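Local coordinates for angiotensin-converting enzyme (Anopheles gambiae, PDB 6S1Y), which probably cleaves peptides as a zinc-dependent metalloprotease of the angiotensin-converting enzyme family, and is studied as a target for mosquito control, at residues 141-146 with 150-155; 122-125 with 129-132; 260-265 with 270-275. All blocks are in the same frame, centred on the assembly; numbering follows the deposited sequence.

Contact 1 of 3, residues 141-146 with 150-155; sequences EIFANH and EELKYY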
loop_
_atom_site.group_PDB
_atom_site.type_symbol
_atom_site.label_atom_id
_atom_site.label_comp_id
_atom_site.label_asym_id
_atom_site.label_seq_id
_atom_site.Cartn_x
_atom_site.Cartn_y
_atom_site.Cartn_z
ATOM N N GLU A 141 -4.701 -14.620 -10.389
ATOM C CA GLU A 141 -3.866 -15.185 -11.441
ATOM C C GLU A 141 -4.616 -15.248 -12.756
ATOM O O GLU A 141 -4.004 -15.130 -13.821
ATOM C CB GLU A 141 -3.336 -16.574 -11.006
ATOM C CG GLU A 141 -2.089 -16.429 -10.072
ATOM C CD GLU A 141 -1.607 -17.720 -9.378
ATOM O OE1 GLU A 141 -0.799 -17.592 -8.428
ATOM O OE2 GLU A 141 -2.015 -18.844 -9.772
ATOM N N ILE A 142 -5.930 -15.398 -12.714
ATOM C CA ILE A 142 -6.730 -15.245 -13.923
ATOM C C ILE A 142 -6.544 -13.853 -14.507
ATOM O O ILE A 142 -6.253 -13.690 -15.700
ATOM C CB ILE A 142 -8.210 -15.537 -13.609
ATOM C CG1 ILE A 142 -8.348 -17.007 -13.185
ATOM C CG2 ILE A 142 -9.109 -15.220 -14.800
ATOM C CD1 ILE A 142 -9.659 -17.321 -12.522
ATOM N N PHE A 143 -6.724 -12.816 -13.682
ATOM C CA PHE A 143 -6.539 -11.461 -14.190
ATOM C C PHE A 143 -5.097 -11.240 -14.641
ATOM O O PHE A 143 -4.852 -10.607 -15.674
ATOM C CB PHE A 143 -6.977 -10.443 -13.134
ATOM C CG PHE A 143 -8.451 -10.118 -13.214
ATOM C CD1 PHE A 143 -9.388 -10.876 -12.530
ATOM C CD2 PHE A 143 -8.891 -9.087 -14.024
ATOM C CE1 PHE A 143 -10.743 -10.602 -12.632
ATOM C CE2 PHE A 143 -10.243 -8.804 -14.145
ATOM C CZ PHE A 143 -11.178 -9.578 -13.442
ATOM N N ALA A 144 -4.128 -11.811 -13.927
ATOM C CA ALA A 144 -2.734 -11.555 -14.286
ATOM C C ALA A 144 -2.390 -12.154 -15.654
ATOM O O ALA A 144 -1.734 -11.496 -16.476
ATOM C CB ALA A 144 -1.797 -12.082 -13.205
ATOM N N ASN A 145 -2.885 -13.350 -15.953
ATOM C CA ASN A 145 -2.365 -14.125 -17.065
ATOM C C ASN A 145 -3.353 -14.442 -18.180
ATOM O O ASN A 145 -2.903 -14.841 -19.256
ATOM C CB ASN A 145 -1.807 -15.475 -16.564
ATOM C CG ASN A 145 -0.777 -15.311 -15.458
ATOM O OD1 ASN A 145 -0.897 -15.919 -14.407
ATOM N ND2 ASN A 145 0.235 -14.495 -15.696
ATOM N N HIS A 146 -4.664 -14.325 -17.960
ATOM C CA HIS A 146 -5.632 -14.699 -18.978
ATOM C C HIS A 146 -6.011 -13.492 -19.822
ATOM O O HIS A 146 -6.381 -12.448 -19.283
ATOM C CB HIS A 146 -6.913 -15.270 -18.370
ATOM C CG HIS A 146 -6.741 -16.594 -17.701
ATOM N ND1 HIS A 146 -7.763 -17.516 -17.619
ATOM C CD2 HIS A 146 -5.687 -17.142 -17.049
ATOM C CE1 HIS A 146 -7.339 -18.581 -16.965
ATOM N NE2 HIS A 146 -6.082 -18.383 -16.612
ATOM N N GLU A 150 -14.177 -11.766 -22.224
ATOM C CA GLU A 150 -15.456 -12.179 -21.668
ATOM C C GLU A 150 -15.269 -12.947 -20.369
ATOM O O GLU A 150 -16.098 -12.836 -19.455
ATOM C CB GLU A 150 -16.230 -13.015 -22.683
ATOM C CG GLU A 150 -16.975 -12.194 -23.715
ATOM C CD GLU A 150 -18.029 -11.278 -23.089
ATOM O OE1 GLU A 150 -17.947 -10.041 -23.302
ATOM O OE2 GLU A 150 -18.935 -11.787 -22.379
ATOM N N GLU A 151 -14.188 -13.708 -20.251
ATOM C CA GLU A 151 -13.885 -14.376 -18.991
ATOM C C GLU A 151 -13.491 -13.352 -17.930
ATOM O O GLU A 151 -14.002 -13.375 -16.799
ATOM C CB GLU A 151 -12.765 -15.396 -19.210
ATOM C CG GLU A 151 -12.272 -16.084 -17.943
ATOM C CD GLU A 151 -11.055 -16.995 -18.169
ATOM O OE1 GLU A 151 -10.567 -17.101 -19.315
ATOM O OE2 GLU A 151 -10.576 -17.589 -17.186
ATOM N N LEU A 152 -12.601 -12.428 -18.287
ATOM C CA LEU A 152 -12.234 -11.359 -17.367
ATOM C C LEU A 152 -13.459 -10.570 -16.917
ATOM O O LEU A 152 -13.602 -10.253 -15.733
ATOM C CB LEU A 152 -11.216 -10.445 -18.041
ATOM C CG LEU A 152 -9.886 -11.147 -18.317
ATOM C CD1 LEU A 152 -9.110 -10.337 -19.333
ATOM C CD2 LEU A 152 -9.100 -11.294 -17.052
ATOM N N LYS A 153 -14.369 -10.267 -17.840
ATOM C CA LYS A 153 -15.551 -9.497 -17.468
ATOM C C LYS A 153 -16.433 -10.265 -16.483
ATOM O O LYS A 153 -16.900 -9.701 -15.481
ATOM C CB LYS A 153 -16.327 -9.118 -18.727
ATOM C CG LYS A 153 -17.711 -8.620 -18.456
ATOM C CD LYS A 153 -18.253 -7.852 -19.642
ATOM C CE LYS A 153 -18.542 -8.745 -20.814
ATOM N NZ LYS A 153 -18.605 -7.908 -22.063
ATOM N N TYR A 154 -16.640 -11.560 -16.726
ATOM C CA TYR A 154 -17.404 -12.386 -15.792
ATOM C C TYR A 154 -16.813 -12.314 -14.388
ATOM O O TYR A 154 -17.523 -12.038 -13.415
ATOM C CB TYR A 154 -17.449 -13.844 -16.289
ATOM C CG TYR A 154 -17.870 -14.867 -15.235
ATOM C CD1 TYR A 154 -19.206 -15.112 -14.976
ATOM C CD2 TYR A 154 -16.920 -15.583 -14.510
ATOM C CE1 TYR A 154 -19.592 -16.037 -14.020
ATOM C CE2 TYR A 154 -17.294 -16.509 -13.559
ATOM C CZ TYR A 154 -18.639 -16.737 -13.321
ATOM O OH TYR A 154 -19.024 -17.662 -12.360
ATOM N N TYR A 155 -15.505 -12.523 -14.256
ATOM C CA TYR A 155 -14.942 -12.529 -12.913
ATOM C C TYR A 155 -14.962 -11.144 -12.296
ATOM O O TYR A 155 -15.117 -11.001 -11.083
ATOM C CB TYR A 155 -13.523 -13.089 -12.913
ATOM C CG TYR A 155 -13.465 -14.598 -13.107
ATOM C CD1 TYR A 155 -13.940 -15.486 -12.129
ATOM C CD2 TYR A 155 -12.924 -15.139 -14.271
ATOM C CE1 TYR A 155 -13.879 -16.861 -12.318
ATOM C CE2 TYR A 155 -12.874 -16.497 -14.467
ATOM C CZ TYR A 155 -13.339 -17.359 -13.495
ATOM O OH TYR A 155 -13.259 -18.712 -13.729
#
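With its CG anti to the backbone N (chi1 175°) and the chain extended beyond it, Glu151 reaches across to His146, whose own CG stands anti to the carbonyl carbon. His146 ND1 donates to Glu151 OE2 at 2.8 Å, a bond bent at the hydrogen to 133°; this oxygen is tilted out of the imidazole plane and is itself met from above the carboxylate plane. Glu151 OE1 lies in the ring plane, at the edge, but makes only a weak, longer bond to the same ND1.

Beside this pair, apolar side chains meet. Ile142 CD1 sits over one face of the Tyr155 ring, 4.0 Å from its centroid in a CH-pi contact, while Tyr154 CD2 covers the opposite face. Leu152 CD2 makes the matching contact over a face of Phe143, 4.1 Å from that centroid. Phe143 CE1 also meets Tyr155 CB at 3.7 Å.

The segments belong to helices 135-145 and 149-163, which form an antiparallel helical hairpin with His146 the first residue of the tight connection. The axes of 141-145 and 150-155 come within 10.3 Å, their directions 148° apart. Beyond the hairpin, Phe143 rests on Leu252, and Tyr155 on Leu133 in the loop before helix 135-145.

Contact 2 of 3, residues 122-125 with 129-132; sequences FCAY and TKCD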
loop_
_atom_site.group_PDB
_atom_site.type_symbol
_atom_site.label_atom_id
_atom_site.label_comp_id
_atom_site.label_asym_id
_atom_site.label_seq_id
_atom_site.Cartn_x
_atom_site.Cartn_y
_atom_site.Cartn_z
ATOM N N PHE A 122 -16.135 -18.312 -5.552
ATOM C CA PHE A 122 -16.730 -18.104 -6.867
ATOM C C PHE A 122 -16.748 -19.384 -7.677
ATOM O O PHE A 122 -15.861 -20.232 -7.544
ATOM C CB PHE A 122 -15.959 -17.015 -7.623
ATOM C CG PHE A 122 -15.853 -15.737 -6.857
ATOM C CD1 PHE A 122 -16.879 -14.802 -6.904
ATOM C CD2 PHE A 122 -14.762 -15.494 -6.044
ATOM C CE1 PHE A 122 -16.795 -13.624 -6.180
ATOM C CE2 PHE A 122 -14.670 -14.314 -5.321
ATOM C CZ PHE A 122 -15.694 -13.380 -5.382
ATOM N N CYS A 123 -17.763 -19.482 -8.537
ATOM C CA CYS A 123 -17.857 -20.557 -9.517
ATOM C C CYS A 123 -17.036 -20.235 -10.769
ATOM O O CYS A 123 -16.982 -19.092 -11.235
ATOM C CB CYS A 123 -19.316 -20.795 -9.903
ATOM S SG CYS A 123 -20.341 -21.405 -8.532
ATOM N N ALA A 124 -16.392 -21.255 -11.314
ATOM C CA ALA A 124 -15.538 -21.039 -12.467
ATOM C C ALA A 124 -16.376 -20.655 -13.681
ATOM O O ALA A 124 -17.533 -21.080 -13.841
ATOM C CB ALA A 124 -14.715 -22.284 -12.765
ATOM N N TYR A 125 -15.789 -19.797 -14.520
ATOM C CA TYR A 125 -16.412 -19.415 -15.778
ATOM C C TYR A 125 -16.720 -20.673 -16.568
ATOM O O TYR A 125 -15.817 -21.463 -16.868
ATOM C CB TYR A 125 -15.469 -18.487 -16.554
ATOM C CG TYR A 125 -15.997 -17.924 -17.860
ATOM C CD1 TYR A 125 -17.102 -17.101 -17.885
ATOM C CD2 TYR A 125 -15.352 -18.188 -19.060
ATOM C CE1 TYR A 125 -17.573 -16.574 -19.063
ATOM C CE2 TYR A 125 -15.817 -17.658 -20.251
ATOM C CZ TYR A 125 -16.931 -16.852 -20.240
ATOM O OH TYR A 125 -17.435 -16.303 -21.407
ATOM N N THR A 129 -19.949 -26.444 -11.463
ATOM C CA THR A 129 -19.628 -27.499 -10.512
ATOM C C THR A 129 -18.301 -27.261 -9.811
ATOM O O THR A 129 -17.920 -28.052 -8.944
ATOM C CB THR A 129 -19.584 -28.864 -11.210
ATOM O OG1 THR A 129 -18.278 -29.083 -11.762
ATOM C CG2 THR A 129 -20.612 -28.934 -12.316
ATOM N N LYS A 130 -17.577 -26.208 -10.174
ATOM C CA LYS A 130 -16.306 -25.882 -9.526
ATOM C C LYS A 130 -16.452 -24.487 -8.918
ATOM O O LYS A 130 -16.384 -23.487 -9.635
ATOM C CB LYS A 130 -15.141 -25.948 -10.504
ATOM C CG LYS A 130 -13.853 -25.449 -9.866
ATOM C CD LYS A 130 -12.614 -26.195 -10.340
ATOM C CE LYS A 130 -11.401 -25.833 -9.492
ATOM N NZ LYS A 130 -11.257 -26.678 -8.258
ATOM N N CYS A 131 -16.630 -24.414 -7.605
ATOM C CA CYS A 131 -17.014 -23.172 -6.954
ATOM C C CYS A 131 -16.184 -22.927 -5.704
ATOM O O CYS A 131 -16.671 -22.388 -4.710
ATOM C CB CYS A 131 -18.508 -23.181 -6.641
ATOM S SG CYS A 131 -19.582 -23.304 -8.134
ATOM N N ASP A 132 -14.900 -23.290 -5.752
ATOM C CA ASP A 132 -13.968 -23.033 -4.662
ATOM C C ASP A 132 -12.915 -21.981 -5.026
ATOM O O ASP A 132 -11.885 -21.882 -4.351
ATOM C CB ASP A 132 -13.288 -24.339 -4.228
ATOM C CG ASP A 132 -12.410 -24.946 -5.317
ATOM O OD1 ASP A 132 -12.708 -24.742 -6.513
ATOM O OD2 ASP A 132 -11.417 -25.634 -4.968
#
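The flat groups that meet between Ala124 and Lys130 are peptides rather than rings. Ala124 N donates to Lys130 O at 2.8 Å, arriving almost straight in line with the carbonyl, at a C=O...N angle of 176°. The same oxygen also takes a CA-H...O contact from Cys123 CA at 3.3 Å, and Phe122 O receives a similar one from Cys131 CA at 3.2 Å. The Phe122 side chain leaves the backbone away from 129-132 and lies against Gln158 and Ala162 of helix 149-163; the Tyr125 ring meets that of Tyr154 on the same helix, their planes at about 50°. The Asp132 carboxylate offers the syn lone pair of OD1 to Lys130 NZ in a salt bridge of 3.0 Å within 129-132.

Between these backbone contacts Cys123 SG and Cys131 SG are joined at 2.1 Å. Each sulfur stands anti to its own carbonyl carbon, beside the backbone N, and chi3 of 102° is close to the relaxed right angle of a disulfide.

The two segments run in roughly opposite directions, and Phe122 also bonds Leu133 through the backbone. The covalent bond thus closes a nine-residue ring, Cys123 to Cys131, in the surface loop between helices 100-119 and 135-145. A disulfide here is consistent with a secreted, oxidised protein; it pins the neck of a loop lacking regular secondary structure.

Contact 3 of 3, residues 260-265 with 270-275; sequences IADFTT and KKLLDV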
loop_
_atom_site.group_PDB
_atom_site.type_symbol
_atom_site.label_atom_id
_atom_site.label_comp_id
_atom_site.label_asym_id
_atom_site.label_seq_id
_atom_site.Cartn_x
_atom_site.Cartn_y
_atom_site.Cartn_z
ATOM N N ILE A 260 0.272 -6.786 -17.520
ATOM C CA ILE A 260 0.186 -6.674 -18.969
ATOM C C ILE A 260 1.420 -5.993 -19.560
ATOM O O ILE A 260 1.391 -5.551 -20.718
ATOM C CB ILE A 260 -1.110 -5.981 -19.413
ATOM C CG1 ILE A 260 -1.307 -4.611 -18.771
ATOM C CG2 ILE A 260 -2.321 -6.865 -19.080
ATOM C CD1 ILE A 260 -0.493 -3.495 -19.412
ATOM N N ALA A 261 2.521 -5.917 -18.806
ATOM C CA ALA A 261 3.708 -5.230 -19.314
ATOM C C ALA A 261 4.265 -5.920 -20.556
ATOM O O ALA A 261 4.520 -5.273 -21.576
ATOM C CB ALA A 261 4.784 -5.133 -18.237
ATOM N N ASP A 262 4.473 -7.241 -20.495
ATOM C CA ASP A 262 5.041 -7.931 -21.647
ATOM C C ASP A 262 4.061 -7.952 -22.806
ATOM O O ASP A 262 4.458 -7.759 -23.956
ATOM C CB ASP A 262 5.450 -9.363 -21.280
ATOM C CG ASP A 262 6.677 -9.408 -20.382
ATOM O OD1 ASP A 262 7.293 -8.338 -20.137
ATOM O OD2 ASP A 262 7.025 -10.506 -19.905
ATOM N N PHE A 263 2.788 -8.219 -22.519
ATOM C CA PHE A 263 1.711 -8.193 -23.512
ATOM C C PHE A 263 1.664 -6.888 -24.311
ATOM O O PHE A 263 1.248 -6.894 -25.470
ATOM C CB PHE A 263 0.396 -8.402 -22.741
ATOM C CG PHE A 263 -0.791 -8.687 -23.587
ATOM C CD1 PHE A 263 -0.822 -9.803 -24.408
ATOM C CD2 PHE A 263 -1.923 -7.869 -23.512
ATOM C CE1 PHE A 263 -1.942 -10.082 -25.179
ATOM C CE2 PHE A 263 -3.041 -8.142 -24.275
ATOM C CZ PHE A 263 -3.053 -9.244 -25.114
ATOM N N THR A 264 2.073 -5.759 -23.721
ATOM C CA THR A 264 1.973 -4.477 -24.399
ATOM C C THR A 264 3.313 -3.766 -24.566
ATOM O O THR A 264 3.332 -2.580 -24.881
ATOM C CB THR A 264 1.002 -3.560 -23.653
ATOM O OG1 THR A 264 1.493 -3.327 -22.321
ATOM C CG2 THR A 264 -0.383 -4.179 -23.585
ATOM N N THR A 265 4.431 -4.481 -24.441
ATOM C CA THR A 265 5.720 -3.826 -24.339
ATOM C C THR A 265 6.169 -3.273 -25.689
ATOM O O THR A 265 5.800 -3.792 -26.753
ATOM C CB THR A 265 6.773 -4.799 -23.786
ATOM O OG1 THR A 265 7.932 -4.073 -23.346
ATOM C CG2 THR A 265 7.222 -5.837 -24.832
ATOM N N LYS A 270 12.780 -8.114 -27.886
ATOM C CA LYS A 270 14.006 -7.799 -27.168
ATOM C C LYS A 270 13.849 -8.240 -25.716
ATOM O O LYS A 270 12.737 -8.500 -25.247
ATOM C CB LYS A 270 14.334 -6.316 -27.239
ATOM C CG LYS A 270 14.726 -5.852 -28.634
ATOM C CD LYS A 270 16.224 -5.899 -28.832
ATOM C CE LYS A 270 16.603 -5.618 -30.260
ATOM N NZ LYS A 270 17.127 -4.244 -30.441
ATOM N N LYS A 271 14.976 -8.346 -25.014
ATOM C CA LYS A 271 14.968 -8.876 -23.664
ATOM C C LYS A 271 13.864 -8.236 -22.835
ATOM O O LYS A 271 13.695 -7.014 -22.820
ATOM C CB LYS A 271 16.324 -8.648 -22.990
ATOM C CG LYS A 271 16.458 -9.372 -21.687
ATOM C CD LYS A 271 16.699 -10.848 -21.938
ATOM C CE LYS A 271 16.632 -11.651 -20.650
ATOM N NZ LYS A 271 16.833 -13.081 -20.915
ATOM N N LEU A 272 13.116 -9.087 -22.145
ATOM C CA LEU A 272 12.082 -8.702 -21.200
ATOM C C LEU A 272 12.532 -9.053 -19.778
ATOM O O LEU A 272 13.478 -9.814 -19.568
ATOM C CB LEU A 272 10.768 -9.406 -21.549
ATOM C CG LEU A 272 10.290 -9.118 -22.971
ATOM C CD1 LEU A 272 8.972 -9.804 -23.248
ATOM C CD2 LEU A 272 10.130 -7.621 -23.220
ATOM N N LEU A 273 11.851 -8.477 -18.799
ATOM C CA LEU A 273 12.330 -8.488 -17.424
ATOM C C LEU A 273 11.328 -9.093 -16.446
ATOM O O LEU A 273 11.229 -8.626 -15.309
ATOM C CB LEU A 273 12.687 -7.068 -16.988
ATOM C CG LEU A 273 13.820 -6.435 -17.789
ATOM C CD1 LEU A 273 13.765 -4.934 -17.581
ATOM C CD2 LEU A 273 15.163 -6.998 -17.377
ATOM N N ASP A 274 10.568 -10.098 -16.870
ATOM C CA ASP A 274 9.771 -10.907 -15.953
ATOM C C ASP A 274 10.558 -12.185 -15.634
ATOM O O ASP A 274 10.755 -13.039 -16.504
ATOM C CB ASP A 274 8.402 -11.246 -16.536
ATOM C CG ASP A 274 7.493 -11.928 -15.523
ATOM O OD1 ASP A 274 7.973 -12.213 -14.400
ATOM O OD2 ASP A 274 6.300 -12.166 -15.847
ATOM N N VAL A 275 10.983 -12.312 -14.384
ATOM C CA VAL A 275 11.835 -13.393 -13.935
ATOM C C VAL A 275 11.022 -14.544 -13.340
ATOM O O VAL A 275 11.582 -15.414 -12.669
ATOM C CB VAL A 275 12.899 -12.912 -12.952
ATOM C CG1 VAL A 275 13.649 -11.759 -13.521
ATOM C CG2 VAL A 275 12.257 -12.523 -11.612
HETATM O O HOH W 1 9.402 -6.707 -19.292
HETATM O O HOH W 2 9.503 -11.494 -19.316
HETATM O O HOH W 3 5.312 -11.367 -17.949
#
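Leu272 and Asp262 lie alongside each other, pointing opposite ways, with Leu272 CD1 3.7 Å from Asp262 CG. The other branch of the leucine, Leu272 CD2, meets Thr265 CG2 at 3.8 Å. The methyl of Thr265 is placed there because OG1 takes the position anti to the backbone N (chi1 -164°), where it bonds Asn419 OD1. Asp274 also touches, its CB 3.7 Å from Asp262 OD2.

Water carries the polar part of the contact. One molecule donates to Asp262 OD1 and accepts from Leu273 N; a second donates to Asp262 OD2 and accepts from Asp274 N at 3.0 Å. The third donates to both carboxylates, reaching Asp262 OD2 at 2.7 Å and bonding Asp274 OD2 as well. It bridges two like charges, Asp262 OD2 and Asp274 OD2 being 4.4 Å apart, and would probably ease their repulsion.

The next shell fixes these acids. Arg423 of helix 414-429 forms a salt bridge with Asp262 OD1 and also packs on Asp274, so its positive charge probably offsets the negative pair. Asp274 OD1 is held by Thr276 OG1. Within 260-265, Thr264 OG1 donates to Ile260 O at 2.7 Å and also bonds Tyr422 OH.

Asp262 opens a type I beta turn that ends at Thr265, and Val275 is the N-cap of helix 276-281. Two non-regular segments, one carrying the turn, are thus joined by bridging waters and rest on helix 414-429, in the loop that follows strand 244-245 and leads to helix 276-281.

The three contacts follow one another along the chain without interleaving. Contacts 1 and 2 touch, their centres 13 Å apart: Tyr154 OH lies 2.7 Å from Cys123 O, and Tyr155 OH lies 2.9 Å from Tyr125 N, probable hydrogen bonds that tie the disulfide loop to helix 149-163. Contact 3 stands about 19 Å from contact 1 between centres, with nearest atoms about 5 Å apart; Arg147 spans the interval, bonding Ala144 O and making a cation-pi contact with Phe263. Contacts 2 and 3 are about 31 Å apart between centres. Contact 1 lies outside the ligand pocket, the Phe143 side chain about 13 Å from the bound gamma-glutamyl-glutamate, whose pocket includes the zinc ligands His357, His361 and Glu385.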